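PDB 1VE3: methyltransferase domain-containing protein from Pyrococcus horikoshii, which binds S-adenosylmethionine and is probably a methyltransferase, though its substrate is unknown. Local coordinates for residues Asp144-Leu149 against Phe191-Lys196. Residues are numbered along the deposited sequence; the frame is centred on the assembly and turned at random.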
loop_
_atom_site.group_PDB
_atom_site.type_symbol
_atom_site.label_atom_id
_atom_site.label_comp_id
_atom_site.label_asym_id
_atom_site.label_seq_id
_atom_site.Cartn_x
_atom_site.Cartn_y
_atom_site.Cartn_z
ATOM N N ASP A 144 -15.725 10.492 -7.292
ATOM C CA ASP A 144 -17.072 10.819 -7.720
ATOM C C ASP A 144 -17.914 9.617 -7.302
ATOM O O ASP A 144 -18.125 8.680 -8.080
ATOM C CB ASP A 144 -17.122 11.003 -9.238
ATOM C CG ASP A 144 -18.483 11.480 -9.727
ATOM O OD1 ASP A 144 -19.507 10.950 -9.249
ATOM O OD2 ASP A 144 -18.528 12.376 -10.600
ATOM N N LEU A 145 -18.371 9.640 -6.055
ATOM C CA LEU A 145 -19.074 8.420 -5.697
ATOM C C LEU A 145 -20.469 8.397 -6.313
ATOM O O LEU A 145 -21.086 7.353 -6.476
ATOM C CB LEU A 145 -19.176 8.358 -4.173
ATOM C CG LEU A 145 -19.652 6.993 -3.671
ATOM C CD1 LEU A 145 -19.855 5.992 -4.811
ATOM C CD2 LEU A 145 -18.669 6.341 -2.699
ATOM N N ARG A 146 -20.975 9.496 -6.855
ATOM C CA ARG A 146 -22.219 9.449 -7.611
ATOM C C ARG A 146 -22.098 8.601 -8.876
ATOM O O ARG A 146 -23.012 7.856 -9.218
ATOM C CB ARG A 146 -22.676 10.866 -7.961
ATOM C CG ARG A 146 -24.045 10.933 -8.617
ATOM C CD ARG A 146 -24.663 12.291 -8.386
ATOM N NE ARG A 146 -24.782 12.571 -6.956
ATOM C CZ ARG A 146 -25.136 13.748 -6.449
ATOM N NH1 ARG A 146 -25.410 14.764 -7.257
ATOM N NH2 ARG A 146 -25.207 13.912 -5.133
ATOM N N GLU A 147 -20.969 8.714 -9.564
ATOM C CA GLU A 147 -20.746 7.947 -10.784
ATOM C C GLU A 147 -20.397 6.496 -10.455
ATOM O O GLU A 147 -20.739 5.579 -11.200
ATOM C CB GLU A 147 -19.617 8.573 -11.602
ATOM C CG GLU A 147 -19.942 9.926 -12.213
ATOM C CD GLU A 147 -21.156 9.880 -13.127
ATOM O OE1 GLU A 147 -22.294 9.958 -12.613
ATOM O OE2 GLU A 147 -20.972 9.754 -14.360
ATOM N N LEU A 148 -19.717 6.301 -9.330
ATOM C CA LEU A 148 -19.308 4.971 -8.889
ATOM C C LEU A 148 -20.467 4.167 -8.299
ATOM O O LEU A 148 -20.464 2.936 -8.341
ATOM C CB LEU A 148 -18.196 5.102 -7.844
ATOM C CG LEU A 148 -17.689 3.836 -7.154
ATOM C CD1 LEU A 148 -17.024 2.927 -8.172
ATOM C CD2 LEU A 148 -16.707 4.222 -6.053
ATOM N N LEU A 149 -21.452 4.871 -7.751
ATOM C CA LEU A 149 -22.621 4.247 -7.121
ATOM C C LEU A 149 -23.152 3.038 -7.912
ATOM O O LEU A 149 -23.266 1.931 -7.404
ATOM C CB LEU A 149 -23.715 5.308 -6.992
ATOM C CG LEU A 149 -23.903 5.784 -5.550
ATOM C CD1 LEU A 149 -25.368 6.068 -5.216
ATOM C CD2 LEU A 149 -23.418 4.766 -4.519
ATOM N N PHE A 191 -22.668 7.553 3.836
ATOM C CA PHE A 191 -21.709 8.481 3.243
ATOM C C PHE A 191 -22.435 9.599 2.514
ATOM O O PHE A 191 -23.505 9.372 1.953
ATOM C CB PHE A 191 -20.846 7.776 2.188
ATOM C CG PHE A 191 -19.973 6.681 2.719
ATOM C CD1 PHE A 191 -18.812 6.975 3.422
ATOM C CD2 PHE A 191 -20.294 5.349 2.480
ATOM C CE1 PHE A 191 -17.977 5.952 3.878
ATOM C CE2 PHE A 191 -19.468 4.319 2.933
ATOM C CZ PHE A 191 -18.307 4.621 3.632
ATOM N N ASN A 192 -21.854 10.798 2.514
ATOM C CA ASN A 192 -22.430 11.904 1.752
ATOM C C ASN A 192 -21.960 11.582 0.339
ATOM O O ASN A 192 -20.781 11.287 0.137
ATOM C CB ASN A 192 -21.851 13.251 2.191
ATOM C CG ASN A 192 -22.510 13.791 3.439
ATOM O OD1 ASN A 192 -23.682 14.158 3.419
ATOM N ND2 ASN A 192 -21.759 13.849 4.532
ATOM N N VAL A 193 -22.867 11.620 -0.633
ATOM C CA VAL A 193 -22.497 11.299 -2.006
ATOM C C VAL A 193 -22.205 12.547 -2.837
ATOM O O VAL A 193 -23.045 13.440 -2.950
ATOM C CB VAL A 193 -23.612 10.499 -2.717
ATOM C CG1 VAL A 193 -23.094 9.966 -4.048
ATOM C CG2 VAL A 193 -24.101 9.359 -1.824
ATOM N N TRP A 194 -21.011 12.600 -3.416
ATOM C CA TRP A 194 -20.612 13.731 -4.248
ATOM C C TRP A 194 -20.260 13.329 -5.678
ATOM O O TRP A 194 -19.717 12.250 -5.921
ATOM C CB TRP A 194 -19.404 14.450 -3.645
ATOM C CG TRP A 194 -19.715 15.225 -2.414
ATOM C CD1 TRP A 194 -19.575 14.810 -1.118
ATOM C CD2 TRP A 194 -20.223 16.562 -2.359
ATOM N NE1 TRP A 194 -19.961 15.814 -0.257
ATOM C CE2 TRP A 194 -20.364 16.901 -0.995
ATOM C CE3 TRP A 194 -20.574 17.510 -3.335
ATOM C CZ2 TRP A 194 -20.842 18.151 -0.575
ATOM C CZ3 TRP A 194 -21.052 18.756 -2.922
ATOM C CH2 TRP A 194 -21.178 19.063 -1.549
ATOM N N GLY A 195 -20.587 14.209 -6.617
ATOM C CA GLY A 195 -20.266 13.977 -8.009
ATOM C C GLY A 195 -19.303 15.091 -8.378
ATOM O O GLY A 195 -19.345 16.165 -7.769
ATOM N N LYS A 196 -18.424 14.848 -9.346
ATOM C CA LYS A 196 -17.465 15.861 -9.765
ATOM C C LYS A 196 -18.135 17.217 -10.043
ATOM O O LYS A 196 -17.572 18.265 -9.729
ATOM C CB LYS A 196 -16.716 15.384 -11.013
ATOM C CG LYS A 196 -15.556 16.273 -11.424
ATOM C CD LYS A 196 -14.851 15.715 -12.663
ATOM C CE LYS A 196 -13.639 16.556 -13.062
ATOM N NZ LYS A 196 -14.009 17.951 -13.459
#
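Asp144 and Arg146 meet Trp194 and Lys196 in a polar contact where two strand-to-helix junctions come together, each at the N-terminus of its helix. Strand 136-143 of the large methyltransferase sheet runs through Asp144 into helix 145-148. The other segment leaves strand 188-192 of the small antiparallel sheet and enters helix 196-203.

The Asp144 carboxylate serves both helices. As N-cap of its own helix, it takes Glu147 N on OD1 at 2.7 Å. OD2 accepts from Lys196 N at 2.8 Å, and this bond is nearly straight (176°). The donor stands well above the carboxylate plane. Asp144 CG lies anti to the backbone N (chi1 -174°), against Gly195 CA, the N-cap residue of the second helix.

A backbone bond runs the other way: Arg146 N donates to Trp194 O at 3.2 Å. Asp144 CA also approaches this oxygen in a CA-H...O contact.

Val193 CG1, anti to the backbone N, packs over the first turn of helix 145-148, 4.2 Å from Leu145 CB and also near the Arg146 backbone N. Arg146 CB rests 3.9 Å from Gly195 CA, and Arg146 NH2 lies 3.1 Å from Val193 O.

Beyond the contact, Lys196 NZ forms salt bridges with Glu200 and Glu212, and Trp194 NE1 makes a hydrogen bond to Phe116 O.

The chemistry implies a joint between the two sheets in which polar groups at the two helix starts set the geometry and Val193 packs beside them. Two backbone N-H groups, one from each helix, share the buried carboxylate, and they probably help stabilise its negative charge.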